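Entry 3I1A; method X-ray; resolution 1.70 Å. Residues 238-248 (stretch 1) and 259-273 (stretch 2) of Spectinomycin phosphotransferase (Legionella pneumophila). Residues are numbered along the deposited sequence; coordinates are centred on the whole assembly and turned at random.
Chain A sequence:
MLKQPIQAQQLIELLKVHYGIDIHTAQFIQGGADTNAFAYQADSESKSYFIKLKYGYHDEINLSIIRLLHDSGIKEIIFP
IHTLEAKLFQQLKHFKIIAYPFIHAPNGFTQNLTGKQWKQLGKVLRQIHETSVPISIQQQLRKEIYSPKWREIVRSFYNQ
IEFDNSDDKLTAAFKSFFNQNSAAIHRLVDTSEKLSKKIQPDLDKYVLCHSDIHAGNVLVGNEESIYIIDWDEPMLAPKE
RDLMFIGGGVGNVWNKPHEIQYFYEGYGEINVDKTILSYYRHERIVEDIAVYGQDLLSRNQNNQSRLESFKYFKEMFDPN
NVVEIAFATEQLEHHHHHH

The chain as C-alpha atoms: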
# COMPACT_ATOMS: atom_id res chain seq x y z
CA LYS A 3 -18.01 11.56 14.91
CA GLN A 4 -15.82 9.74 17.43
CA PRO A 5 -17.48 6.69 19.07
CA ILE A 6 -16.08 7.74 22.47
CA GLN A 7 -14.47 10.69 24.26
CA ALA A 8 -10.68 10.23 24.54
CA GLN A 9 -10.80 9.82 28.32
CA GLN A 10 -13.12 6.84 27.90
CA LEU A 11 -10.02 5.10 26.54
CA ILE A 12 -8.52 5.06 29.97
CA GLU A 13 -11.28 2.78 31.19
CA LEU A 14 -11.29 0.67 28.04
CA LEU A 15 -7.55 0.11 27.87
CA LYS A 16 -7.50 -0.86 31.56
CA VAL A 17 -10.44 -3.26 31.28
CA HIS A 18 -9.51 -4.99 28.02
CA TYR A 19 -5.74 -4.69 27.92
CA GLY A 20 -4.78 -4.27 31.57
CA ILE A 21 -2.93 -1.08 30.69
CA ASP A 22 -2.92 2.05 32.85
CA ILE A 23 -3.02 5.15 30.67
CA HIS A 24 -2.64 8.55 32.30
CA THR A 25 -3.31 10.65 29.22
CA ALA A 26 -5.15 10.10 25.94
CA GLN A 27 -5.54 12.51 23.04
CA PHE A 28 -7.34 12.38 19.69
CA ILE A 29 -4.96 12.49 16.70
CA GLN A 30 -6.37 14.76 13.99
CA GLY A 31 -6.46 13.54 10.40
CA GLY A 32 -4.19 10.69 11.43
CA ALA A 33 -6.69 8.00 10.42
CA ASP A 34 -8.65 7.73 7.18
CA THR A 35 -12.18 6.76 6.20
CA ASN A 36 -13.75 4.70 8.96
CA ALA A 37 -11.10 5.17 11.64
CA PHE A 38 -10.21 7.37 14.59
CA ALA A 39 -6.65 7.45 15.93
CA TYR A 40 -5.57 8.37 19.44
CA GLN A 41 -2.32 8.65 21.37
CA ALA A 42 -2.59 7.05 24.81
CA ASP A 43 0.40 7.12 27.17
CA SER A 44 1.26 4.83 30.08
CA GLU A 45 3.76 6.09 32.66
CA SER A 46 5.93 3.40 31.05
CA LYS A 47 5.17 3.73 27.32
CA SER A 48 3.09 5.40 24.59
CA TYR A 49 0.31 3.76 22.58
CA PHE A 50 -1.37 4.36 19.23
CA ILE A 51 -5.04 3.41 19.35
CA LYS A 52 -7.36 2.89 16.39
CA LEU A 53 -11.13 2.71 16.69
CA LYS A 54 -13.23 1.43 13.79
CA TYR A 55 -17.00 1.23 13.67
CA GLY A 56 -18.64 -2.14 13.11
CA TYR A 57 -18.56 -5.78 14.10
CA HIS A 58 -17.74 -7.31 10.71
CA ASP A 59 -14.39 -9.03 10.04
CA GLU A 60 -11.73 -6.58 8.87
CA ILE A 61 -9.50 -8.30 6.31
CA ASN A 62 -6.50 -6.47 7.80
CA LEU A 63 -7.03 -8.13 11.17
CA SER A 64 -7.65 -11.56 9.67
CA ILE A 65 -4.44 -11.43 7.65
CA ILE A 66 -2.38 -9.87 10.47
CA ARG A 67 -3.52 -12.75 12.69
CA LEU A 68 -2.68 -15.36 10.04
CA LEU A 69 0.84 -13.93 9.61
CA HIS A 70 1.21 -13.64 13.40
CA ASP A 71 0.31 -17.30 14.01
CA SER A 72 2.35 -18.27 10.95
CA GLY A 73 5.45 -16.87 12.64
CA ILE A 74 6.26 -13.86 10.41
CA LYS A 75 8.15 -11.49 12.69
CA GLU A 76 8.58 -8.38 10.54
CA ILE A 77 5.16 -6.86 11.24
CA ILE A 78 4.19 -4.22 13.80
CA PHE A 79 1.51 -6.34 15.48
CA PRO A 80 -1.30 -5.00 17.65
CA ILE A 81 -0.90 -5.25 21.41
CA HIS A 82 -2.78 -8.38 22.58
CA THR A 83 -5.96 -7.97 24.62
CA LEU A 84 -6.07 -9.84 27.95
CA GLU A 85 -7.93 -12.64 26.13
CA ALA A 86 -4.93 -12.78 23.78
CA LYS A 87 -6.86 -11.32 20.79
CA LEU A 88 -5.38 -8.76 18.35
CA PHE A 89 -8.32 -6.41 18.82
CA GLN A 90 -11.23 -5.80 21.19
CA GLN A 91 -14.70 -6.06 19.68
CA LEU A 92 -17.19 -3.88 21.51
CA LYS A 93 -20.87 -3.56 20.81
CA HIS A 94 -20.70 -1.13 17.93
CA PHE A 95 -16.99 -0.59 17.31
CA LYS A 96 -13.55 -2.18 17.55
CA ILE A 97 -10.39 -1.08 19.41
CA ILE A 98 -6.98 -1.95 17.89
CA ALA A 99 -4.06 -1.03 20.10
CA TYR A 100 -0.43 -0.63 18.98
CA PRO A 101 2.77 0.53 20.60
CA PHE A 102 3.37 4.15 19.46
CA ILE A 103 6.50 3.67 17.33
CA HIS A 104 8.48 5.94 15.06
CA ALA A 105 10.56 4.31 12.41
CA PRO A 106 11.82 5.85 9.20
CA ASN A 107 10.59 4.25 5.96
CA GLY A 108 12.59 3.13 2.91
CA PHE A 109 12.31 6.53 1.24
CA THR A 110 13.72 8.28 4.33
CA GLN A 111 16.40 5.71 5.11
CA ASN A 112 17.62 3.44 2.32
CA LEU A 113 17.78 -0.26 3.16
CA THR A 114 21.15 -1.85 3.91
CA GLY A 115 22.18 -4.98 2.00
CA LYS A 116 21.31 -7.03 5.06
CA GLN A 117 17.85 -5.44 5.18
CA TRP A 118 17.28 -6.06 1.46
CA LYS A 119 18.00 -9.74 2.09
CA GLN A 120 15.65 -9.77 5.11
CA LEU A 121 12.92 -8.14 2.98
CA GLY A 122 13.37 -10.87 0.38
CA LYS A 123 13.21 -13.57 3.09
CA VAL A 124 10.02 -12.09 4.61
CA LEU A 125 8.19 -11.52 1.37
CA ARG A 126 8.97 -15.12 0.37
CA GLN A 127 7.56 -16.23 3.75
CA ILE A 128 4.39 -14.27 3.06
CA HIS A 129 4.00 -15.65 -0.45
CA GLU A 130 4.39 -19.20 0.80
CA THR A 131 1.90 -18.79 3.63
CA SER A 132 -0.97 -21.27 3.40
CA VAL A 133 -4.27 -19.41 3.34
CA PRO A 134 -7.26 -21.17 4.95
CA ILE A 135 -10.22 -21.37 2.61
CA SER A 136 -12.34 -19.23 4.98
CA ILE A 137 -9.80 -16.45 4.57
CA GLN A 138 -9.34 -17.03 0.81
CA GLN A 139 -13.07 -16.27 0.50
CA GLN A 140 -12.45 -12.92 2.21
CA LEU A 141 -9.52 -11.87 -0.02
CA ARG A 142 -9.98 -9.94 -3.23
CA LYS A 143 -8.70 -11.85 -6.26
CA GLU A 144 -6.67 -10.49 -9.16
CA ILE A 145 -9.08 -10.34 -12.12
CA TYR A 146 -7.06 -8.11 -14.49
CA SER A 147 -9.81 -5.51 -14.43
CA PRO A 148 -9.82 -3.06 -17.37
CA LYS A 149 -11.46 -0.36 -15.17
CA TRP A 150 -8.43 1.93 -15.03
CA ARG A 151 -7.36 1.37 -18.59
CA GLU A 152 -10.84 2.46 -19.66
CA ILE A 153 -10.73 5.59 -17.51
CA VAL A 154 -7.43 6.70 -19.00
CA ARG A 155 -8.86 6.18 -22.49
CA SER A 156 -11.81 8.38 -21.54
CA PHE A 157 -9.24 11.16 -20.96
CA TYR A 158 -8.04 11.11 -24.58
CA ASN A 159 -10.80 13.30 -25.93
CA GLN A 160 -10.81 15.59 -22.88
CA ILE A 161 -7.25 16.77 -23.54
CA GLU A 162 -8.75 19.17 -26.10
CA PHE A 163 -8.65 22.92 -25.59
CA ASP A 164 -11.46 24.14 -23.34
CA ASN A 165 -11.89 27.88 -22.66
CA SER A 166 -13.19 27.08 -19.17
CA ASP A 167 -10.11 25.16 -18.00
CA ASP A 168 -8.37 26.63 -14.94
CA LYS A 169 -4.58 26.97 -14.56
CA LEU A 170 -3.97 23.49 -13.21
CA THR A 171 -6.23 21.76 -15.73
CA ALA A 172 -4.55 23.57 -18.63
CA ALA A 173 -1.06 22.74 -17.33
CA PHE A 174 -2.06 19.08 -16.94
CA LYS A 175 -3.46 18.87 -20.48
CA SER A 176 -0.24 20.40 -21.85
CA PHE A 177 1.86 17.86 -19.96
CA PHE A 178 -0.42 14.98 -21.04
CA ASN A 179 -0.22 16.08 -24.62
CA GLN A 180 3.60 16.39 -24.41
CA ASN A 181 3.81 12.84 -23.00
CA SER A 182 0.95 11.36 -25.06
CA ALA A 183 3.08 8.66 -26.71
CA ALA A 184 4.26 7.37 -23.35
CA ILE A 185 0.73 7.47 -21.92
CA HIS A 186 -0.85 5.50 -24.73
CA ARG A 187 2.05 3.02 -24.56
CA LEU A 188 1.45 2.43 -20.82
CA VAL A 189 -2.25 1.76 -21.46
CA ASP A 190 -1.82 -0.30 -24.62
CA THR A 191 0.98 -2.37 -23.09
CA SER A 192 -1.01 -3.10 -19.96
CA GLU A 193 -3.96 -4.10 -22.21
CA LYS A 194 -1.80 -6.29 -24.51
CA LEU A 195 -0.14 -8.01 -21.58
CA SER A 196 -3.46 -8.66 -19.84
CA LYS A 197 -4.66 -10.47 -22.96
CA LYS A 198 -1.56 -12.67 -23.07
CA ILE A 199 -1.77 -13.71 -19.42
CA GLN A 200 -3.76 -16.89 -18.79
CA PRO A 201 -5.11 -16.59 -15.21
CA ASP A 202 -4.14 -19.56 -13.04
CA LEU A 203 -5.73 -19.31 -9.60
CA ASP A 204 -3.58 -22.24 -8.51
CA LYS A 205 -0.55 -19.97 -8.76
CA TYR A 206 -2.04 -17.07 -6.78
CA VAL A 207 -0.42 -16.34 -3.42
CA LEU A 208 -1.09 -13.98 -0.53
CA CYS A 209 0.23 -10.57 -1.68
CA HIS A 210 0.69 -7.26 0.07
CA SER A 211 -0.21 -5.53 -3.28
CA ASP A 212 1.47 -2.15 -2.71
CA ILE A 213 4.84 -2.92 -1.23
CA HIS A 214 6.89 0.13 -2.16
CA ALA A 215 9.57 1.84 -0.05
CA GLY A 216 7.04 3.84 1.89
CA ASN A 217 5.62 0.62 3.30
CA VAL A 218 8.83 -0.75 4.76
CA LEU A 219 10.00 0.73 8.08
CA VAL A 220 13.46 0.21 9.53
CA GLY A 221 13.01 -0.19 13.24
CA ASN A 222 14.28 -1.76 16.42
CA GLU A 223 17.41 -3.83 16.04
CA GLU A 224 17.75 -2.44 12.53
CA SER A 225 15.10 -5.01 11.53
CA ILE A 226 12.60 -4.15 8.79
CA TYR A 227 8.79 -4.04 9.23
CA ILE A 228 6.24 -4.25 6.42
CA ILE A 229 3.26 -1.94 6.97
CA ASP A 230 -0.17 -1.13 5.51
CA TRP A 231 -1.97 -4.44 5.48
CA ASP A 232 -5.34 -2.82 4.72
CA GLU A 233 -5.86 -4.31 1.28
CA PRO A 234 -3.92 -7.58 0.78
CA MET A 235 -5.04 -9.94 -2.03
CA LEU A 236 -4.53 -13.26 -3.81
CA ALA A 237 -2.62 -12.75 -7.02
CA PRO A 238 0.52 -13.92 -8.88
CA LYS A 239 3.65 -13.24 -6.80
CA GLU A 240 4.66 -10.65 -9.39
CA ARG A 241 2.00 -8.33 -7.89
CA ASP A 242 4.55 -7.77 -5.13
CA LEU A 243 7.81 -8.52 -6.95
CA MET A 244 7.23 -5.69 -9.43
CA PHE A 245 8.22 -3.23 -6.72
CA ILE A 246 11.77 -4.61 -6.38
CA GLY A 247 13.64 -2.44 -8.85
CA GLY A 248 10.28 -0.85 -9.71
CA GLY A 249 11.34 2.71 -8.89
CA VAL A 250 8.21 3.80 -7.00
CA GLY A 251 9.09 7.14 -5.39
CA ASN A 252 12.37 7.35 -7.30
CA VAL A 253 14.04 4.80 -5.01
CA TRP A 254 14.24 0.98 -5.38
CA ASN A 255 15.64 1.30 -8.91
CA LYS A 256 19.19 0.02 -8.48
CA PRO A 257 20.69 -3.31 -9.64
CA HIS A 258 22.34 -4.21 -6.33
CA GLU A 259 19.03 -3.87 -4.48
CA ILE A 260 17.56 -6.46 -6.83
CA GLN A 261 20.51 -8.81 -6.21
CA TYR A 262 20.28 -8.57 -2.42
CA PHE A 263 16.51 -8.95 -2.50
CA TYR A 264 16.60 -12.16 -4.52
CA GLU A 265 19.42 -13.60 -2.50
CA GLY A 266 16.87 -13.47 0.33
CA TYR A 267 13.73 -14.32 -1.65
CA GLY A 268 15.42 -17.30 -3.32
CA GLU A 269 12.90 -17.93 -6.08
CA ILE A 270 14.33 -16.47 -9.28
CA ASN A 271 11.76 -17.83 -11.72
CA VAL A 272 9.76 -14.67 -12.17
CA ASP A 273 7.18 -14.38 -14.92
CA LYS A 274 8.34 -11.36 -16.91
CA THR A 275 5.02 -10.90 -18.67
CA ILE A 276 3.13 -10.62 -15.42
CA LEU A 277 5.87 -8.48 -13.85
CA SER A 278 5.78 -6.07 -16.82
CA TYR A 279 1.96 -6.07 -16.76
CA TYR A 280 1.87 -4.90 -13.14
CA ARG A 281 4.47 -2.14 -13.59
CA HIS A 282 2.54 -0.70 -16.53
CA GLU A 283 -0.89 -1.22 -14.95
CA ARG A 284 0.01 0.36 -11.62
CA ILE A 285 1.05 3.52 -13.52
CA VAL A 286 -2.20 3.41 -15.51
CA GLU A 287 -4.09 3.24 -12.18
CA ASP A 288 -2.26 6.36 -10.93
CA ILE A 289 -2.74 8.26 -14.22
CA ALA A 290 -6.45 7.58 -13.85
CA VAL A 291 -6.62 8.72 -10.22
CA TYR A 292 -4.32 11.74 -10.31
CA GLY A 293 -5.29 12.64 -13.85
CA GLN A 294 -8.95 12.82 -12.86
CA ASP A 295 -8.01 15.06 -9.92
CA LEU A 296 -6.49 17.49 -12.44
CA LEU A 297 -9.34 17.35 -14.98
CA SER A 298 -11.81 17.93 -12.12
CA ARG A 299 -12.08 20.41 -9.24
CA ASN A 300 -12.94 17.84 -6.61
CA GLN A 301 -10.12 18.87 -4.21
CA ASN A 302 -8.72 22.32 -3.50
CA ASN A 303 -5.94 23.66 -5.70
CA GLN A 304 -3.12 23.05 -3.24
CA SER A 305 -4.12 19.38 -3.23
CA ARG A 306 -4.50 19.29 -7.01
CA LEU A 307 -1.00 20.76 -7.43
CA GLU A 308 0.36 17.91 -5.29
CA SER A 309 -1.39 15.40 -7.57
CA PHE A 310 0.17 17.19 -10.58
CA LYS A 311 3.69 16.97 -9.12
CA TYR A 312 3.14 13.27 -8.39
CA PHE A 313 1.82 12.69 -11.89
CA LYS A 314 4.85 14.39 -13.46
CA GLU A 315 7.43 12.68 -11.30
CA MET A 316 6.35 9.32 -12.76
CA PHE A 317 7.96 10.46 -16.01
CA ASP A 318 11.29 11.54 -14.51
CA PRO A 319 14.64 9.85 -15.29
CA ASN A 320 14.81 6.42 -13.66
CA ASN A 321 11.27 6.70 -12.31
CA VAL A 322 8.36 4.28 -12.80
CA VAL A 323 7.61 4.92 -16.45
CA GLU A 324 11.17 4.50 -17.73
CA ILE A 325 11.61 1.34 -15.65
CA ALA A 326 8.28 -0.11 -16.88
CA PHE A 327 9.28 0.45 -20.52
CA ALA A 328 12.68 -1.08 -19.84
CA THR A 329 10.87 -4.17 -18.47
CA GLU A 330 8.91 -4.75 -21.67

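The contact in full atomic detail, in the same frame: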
# COMPACT_ATOMS: atom_id res chain seq x y z
N PRO A 238 -0.79 -13.35 -8.53
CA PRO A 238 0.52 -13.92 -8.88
C PRO A 238 1.55 -13.16 -8.04
O PRO A 238 1.37 -11.96 -7.78
CB PRO A 238 0.67 -13.56 -10.36
CG PRO A 238 -0.75 -13.59 -10.85
CD PRO A 238 -1.48 -12.84 -9.73
N LYS A 239 2.61 -13.84 -7.64
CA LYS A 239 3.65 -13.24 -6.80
C LYS A 239 4.21 -11.95 -7.40
O LYS A 239 4.70 -11.10 -6.65
CB LYS A 239 4.80 -14.23 -6.58
CG LYS A 239 5.56 -14.66 -7.85
CD LYS A 239 6.71 -15.62 -7.48
CE LYS A 239 7.61 -15.94 -8.69
NZ LYS A 239 6.91 -16.61 -9.83
N GLU A 240 4.15 -11.83 -8.72
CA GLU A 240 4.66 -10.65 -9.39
C GLU A 240 3.94 -9.36 -8.98
O GLU A 240 4.48 -8.26 -9.17
CB GLU A 240 4.63 -10.87 -10.92
CG GLU A 240 5.67 -11.92 -11.43
CD GLU A 240 5.31 -13.38 -11.12
OE1 GLU A 240 4.15 -13.69 -10.78
OE2 GLU A 240 6.22 -14.23 -11.24
N ARG A 241 2.75 -9.49 -8.41
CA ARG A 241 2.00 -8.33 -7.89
C ARG A 241 2.89 -7.60 -6.88
O ARG A 241 2.86 -6.35 -6.77
CB ARG A 241 0.75 -8.83 -7.19
CG ARG A 241 0.09 -7.83 -6.25
CD ARG A 241 -0.66 -6.75 -7.01
NE ARG A 241 0.24 -5.67 -7.40
CZ ARG A 241 -0.18 -4.55 -7.95
NH1 ARG A 241 -1.49 -4.37 -8.15
NH2 ARG A 241 0.69 -3.61 -8.31
N ASP A 242 3.64 -8.36 -6.09
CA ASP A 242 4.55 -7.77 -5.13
C ASP A 242 5.98 -7.62 -5.68
O ASP A 242 6.66 -6.62 -5.42
CB ASP A 242 4.62 -8.59 -3.83
CG ASP A 242 3.38 -8.45 -2.98
OD1 ASP A 242 2.59 -7.52 -3.22
OD2 ASP A 242 3.22 -9.27 -2.05
N LEU A 243 6.44 -8.60 -6.45
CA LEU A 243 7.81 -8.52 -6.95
C LEU A 243 8.09 -7.33 -7.87
O LEU A 243 9.24 -6.90 -7.97
CB LEU A 243 8.20 -9.85 -7.64
CG LEU A 243 8.22 -11.04 -6.66
CD1 LEU A 243 8.71 -12.34 -7.37
CD2 LEU A 243 9.14 -10.70 -5.48
N MET A 244 7.05 -6.80 -8.51
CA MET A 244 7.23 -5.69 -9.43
C MET A 244 7.83 -4.46 -8.76
O MET A 244 8.44 -3.62 -9.43
CB MET A 244 5.89 -5.31 -10.06
CG MET A 244 4.86 -4.79 -9.08
SD MET A 244 3.92 -3.34 -9.72
CE MET A 244 5.06 -2.00 -9.19
N PHE A 245 7.69 -4.37 -7.45
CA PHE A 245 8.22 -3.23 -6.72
C PHE A 245 9.74 -3.28 -6.53
O PHE A 245 10.38 -2.24 -6.36
CB PHE A 245 7.53 -3.12 -5.36
CG PHE A 245 6.08 -2.70 -5.45
CD1 PHE A 245 5.07 -3.66 -5.50
CD2 PHE A 245 5.74 -1.36 -5.54
CE1 PHE A 245 3.72 -3.27 -5.65
CE2 PHE A 245 4.39 -0.97 -5.68
CZ PHE A 245 3.40 -1.92 -5.74
N ILE A 246 10.32 -4.48 -6.58
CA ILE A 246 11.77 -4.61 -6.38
C ILE A 246 12.40 -4.14 -7.69
O ILE A 246 12.24 -4.79 -8.73
CB ILE A 246 12.14 -6.07 -6.04
CG1 ILE A 246 11.27 -6.56 -4.87
CG2 ILE A 246 13.64 -6.19 -5.71
CD1 ILE A 246 11.38 -5.73 -3.57
N GLY A 247 13.07 -3.00 -7.64
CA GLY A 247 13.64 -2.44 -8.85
C GLY A 247 12.57 -1.67 -9.64
O GLY A 247 12.80 -1.20 -10.76
N GLY A 248 11.39 -1.52 -9.04
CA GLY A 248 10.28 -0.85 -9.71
C GLY A 248 10.38 0.67 -9.77
O GLY A 248 9.72 1.30 -10.59
N GLU A 259 20.17 -3.69 -5.36
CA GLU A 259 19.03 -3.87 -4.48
C GLU A 259 18.31 -5.13 -4.94
O GLU A 259 17.87 -5.93 -4.11
CB GLU A 259 18.10 -2.66 -4.57
CG GLU A 259 18.81 -1.37 -4.16
CD GLU A 259 18.02 -0.13 -4.46
OE1 GLU A 259 17.11 -0.17 -5.33
OE2 GLU A 259 18.32 0.91 -3.82
N ILE A 260 18.21 -5.29 -6.25
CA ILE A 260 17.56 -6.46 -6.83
C ILE A 260 18.33 -7.73 -6.46
O ILE A 260 17.75 -8.75 -6.05
CB ILE A 260 17.45 -6.30 -8.35
CG1 ILE A 260 16.57 -5.07 -8.64
CG2 ILE A 260 16.88 -7.56 -8.97
CD1 ILE A 260 16.48 -4.74 -10.10
N GLN A 261 19.66 -7.67 -6.55
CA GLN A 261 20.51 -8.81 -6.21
C GLN A 261 20.37 -9.24 -4.76
O GLN A 261 20.24 -10.43 -4.46
CB GLN A 261 21.99 -8.47 -6.48
CG GLN A 261 22.94 -9.59 -6.10
CD GLN A 261 24.41 -9.17 -6.18
OE1 GLN A 261 24.73 -8.06 -6.62
NE2 GLN A 261 25.30 -10.06 -5.76
N TYR A 262 20.41 -8.27 -3.84
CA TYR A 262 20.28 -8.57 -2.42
C TYR A 262 18.88 -9.12 -2.13
O TYR A 262 18.70 -10.10 -1.37
CB TYR A 262 20.53 -7.30 -1.58
CG TYR A 262 21.85 -6.60 -1.81
CD1 TYR A 262 22.05 -5.28 -1.36
CD2 TYR A 262 22.90 -7.22 -2.49
CE1 TYR A 262 23.27 -4.62 -1.57
CE2 TYR A 262 24.13 -6.56 -2.71
CZ TYR A 262 24.30 -5.26 -2.25
OH TYR A 262 25.50 -4.61 -2.49
N PHE A 263 17.87 -8.48 -2.72
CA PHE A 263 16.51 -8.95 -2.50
C PHE A 263 16.36 -10.42 -2.88
O PHE A 263 15.88 -11.22 -2.08
CB PHE A 263 15.49 -8.14 -3.30
CG PHE A 263 14.08 -8.66 -3.16
CD1 PHE A 263 13.28 -8.27 -2.09
CD2 PHE A 263 13.58 -9.61 -4.07
CE1 PHE A 263 12.01 -8.81 -1.91
CE2 PHE A 263 12.30 -10.15 -3.90
CZ PHE A 263 11.52 -9.75 -2.82
N TYR A 264 16.76 -10.77 -4.10
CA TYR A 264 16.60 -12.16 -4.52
C TYR A 264 17.49 -13.15 -3.82
O TYR A 264 17.18 -14.35 -3.76
CB TYR A 264 16.72 -12.27 -6.04
CG TYR A 264 15.44 -11.81 -6.68
CD1 TYR A 264 15.30 -10.53 -7.21
CD2 TYR A 264 14.32 -12.66 -6.71
CE1 TYR A 264 14.09 -10.10 -7.76
CE2 TYR A 264 13.12 -12.24 -7.25
CZ TYR A 264 13.01 -10.98 -7.77
OH TYR A 264 11.81 -10.60 -8.32
N GLU A 265 18.61 -12.68 -3.28
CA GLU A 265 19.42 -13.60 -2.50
C GLU A 265 18.56 -14.03 -1.29
O GLU A 265 18.65 -15.16 -0.81
CB GLU A 265 20.71 -12.93 -2.02
CG GLU A 265 21.62 -13.93 -1.32
CD GLU A 265 22.93 -13.32 -0.87
OE1 GLU A 265 23.46 -12.47 -1.61
OE2 GLU A 265 23.42 -13.71 0.23
N GLY A 266 17.71 -13.13 -0.80
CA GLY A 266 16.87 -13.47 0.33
C GLY A 266 15.58 -14.18 -0.07
O GLY A 266 15.13 -15.09 0.61
N TYR A 267 14.99 -13.75 -1.18
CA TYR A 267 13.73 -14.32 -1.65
C TYR A 267 13.94 -15.76 -2.18
O TYR A 267 13.07 -16.62 -2.03
CB TYR A 267 13.18 -13.41 -2.75
CG TYR A 267 11.75 -13.70 -3.13
CD1 TYR A 267 10.69 -13.30 -2.32
CD2 TYR A 267 11.46 -14.40 -4.31
CE1 TYR A 267 9.35 -13.59 -2.68
CE2 TYR A 267 10.15 -14.69 -4.67
CZ TYR A 267 9.10 -14.30 -3.85
OH TYR A 267 7.81 -14.66 -4.20
N GLY A 268 15.09 -15.98 -2.81
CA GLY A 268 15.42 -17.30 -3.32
C GLY A 268 14.87 -17.72 -4.66
O GLY A 268 15.61 -18.19 -5.52
N GLU A 269 13.56 -17.56 -4.84
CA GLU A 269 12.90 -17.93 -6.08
C GLU A 269 13.20 -16.94 -7.19
O GLU A 269 12.71 -15.80 -7.17
CB GLU A 269 11.39 -18.03 -5.86
CG GLU A 269 10.65 -18.46 -7.11
CD GLU A 269 11.20 -19.76 -7.65
OE1 GLU A 269 10.95 -20.81 -7.03
OE2 GLU A 269 11.90 -19.72 -8.68
N ILE A 270 13.98 -17.36 -8.18
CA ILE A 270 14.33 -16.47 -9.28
C ILE A 270 13.53 -16.69 -10.55
O ILE A 270 13.79 -16.02 -11.56
CB ILE A 270 15.83 -16.54 -9.62
CG1 ILE A 270 16.29 -18.00 -9.68
CG2 ILE A 270 16.62 -15.74 -8.61
CD1 ILE A 270 17.66 -18.17 -10.28
N ASN A 271 12.59 -17.63 -10.53
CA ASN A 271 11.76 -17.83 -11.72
C ASN A 271 10.57 -16.90 -11.61
O ASN A 271 9.54 -17.23 -11.02
CB ASN A 271 11.31 -19.28 -11.85
CG ASN A 271 12.47 -20.19 -12.20
OD1 ASN A 271 13.05 -20.09 -13.28
ND2 ASN A 271 12.83 -21.07 -11.27
N VAL A 272 10.75 -15.73 -12.20
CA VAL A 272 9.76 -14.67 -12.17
C VAL A 272 9.18 -14.52 -13.55
O VAL A 272 9.92 -14.43 -14.54
CB VAL A 272 10.44 -13.36 -11.67
CG1 VAL A 272 9.43 -12.21 -11.59
CG2 VAL A 272 11.05 -13.62 -10.28
N ASP A 273 7.86 -14.51 -13.64
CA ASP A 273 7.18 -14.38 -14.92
C ASP A 273 7.28 -12.93 -15.37
O ASP A 273 6.63 -12.04 -14.81
CB ASP A 273 5.71 -14.80 -14.77
CG ASP A 273 5.00 -14.88 -16.10
OD1 ASP A 273 5.21 -13.99 -16.95
OD2 ASP A 273 4.23 -15.83 -16.30
O HOH W 1 11.36 -8.12 -9.39
O HOH W 2 14.95 -2.20 -5.39

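Stretch 1 contains a short helical segment around Glu240 to Leu243; the chain continues through a type I turn from Leu243 to Ile246 and an overlapping type II turn from Phe245 to Gly248. Stretch 2 begins within a helix that runs to Tyr267; Gly268 leaves helical geometry with positive phi (82°), a conformation suited to glycine, and a loop leads to Asp273, the N-cap of the next helix. The Glu240 CA and Val272 CA atoms lie 7.1 Å apart at one end of the contact, while Gly247 CA and Ile260 CA approach to 6.0 Å at the other. The contact buries 568 Å² between the stretches, both sides summed.

The centre is apolar. Leu243, Ile246, Phe263 and Tyr267 are all buried, which suits their apolar and aromatic groups. Leu243 and Ile246, three residues apart, both direct their CA-to-CB bonds toward stretch 2 and meet aromatic residues of its helix. Leu243 CD2 lies over the face of the Tyr267 ring, 4.0 Å from its centroid, and also packs against Phe263, with CD2 3.6 Å from Phe263 CE2. Its other methyl, CD1, is 3.9 Å from Val272 CG2 and meets the edge of the Tyr264 ring. The branched leucine thus fills a pocket bounded by three aromatic rings and a valine. Ile246 covers one face of Phe263: its CG1 sits 3.6 Å from the ring centroid, almost on the ring normal, and its CD1 is 3.5 Å from Phe263 CD1. Its CG2 packs against Ile260, 4.1 Å from Ile260 CA.

Gly247 CA is 3.9 Å from Ile260 CD1. A CB here would come within 2.6 Å of that methyl, and the backbone angles (82°/7°) independently call for glycine.

Polar contacts secure the other end. Lys239 extends past Tyr267, its CD 3.6 Å from Tyr267 OH, and its NZ donates to Asn271 O at 3.0 Å. The same NZ forms a salt bridge with Glu240 OE2 at 2.9 Å, and that carboxylate oxygen accepts a nearly straight hydrogen bond from Asp273 N, also 2.9 Å from OE2. Glu240 is itself buried, its OE2 paired with these two donors. The lysine and glutamate thereby engage the backbone of the loop through both a carbonyl and an amide. Within stretch 2, Glu269 OE2 accepts from Asn271 N at 2.9 Å and from Asn271 ND2 at 3.1 Å, bracing the segment that presents these groups.

Two waters complete the contact. One links Leu243 O (2.8 Å from the water O) to Tyr264 OH (2.7 Å from it); the other donates to Glu259 OE1 and accepts a weak hydrogen bond from Gly247 N, each 3.0 Å from the water O.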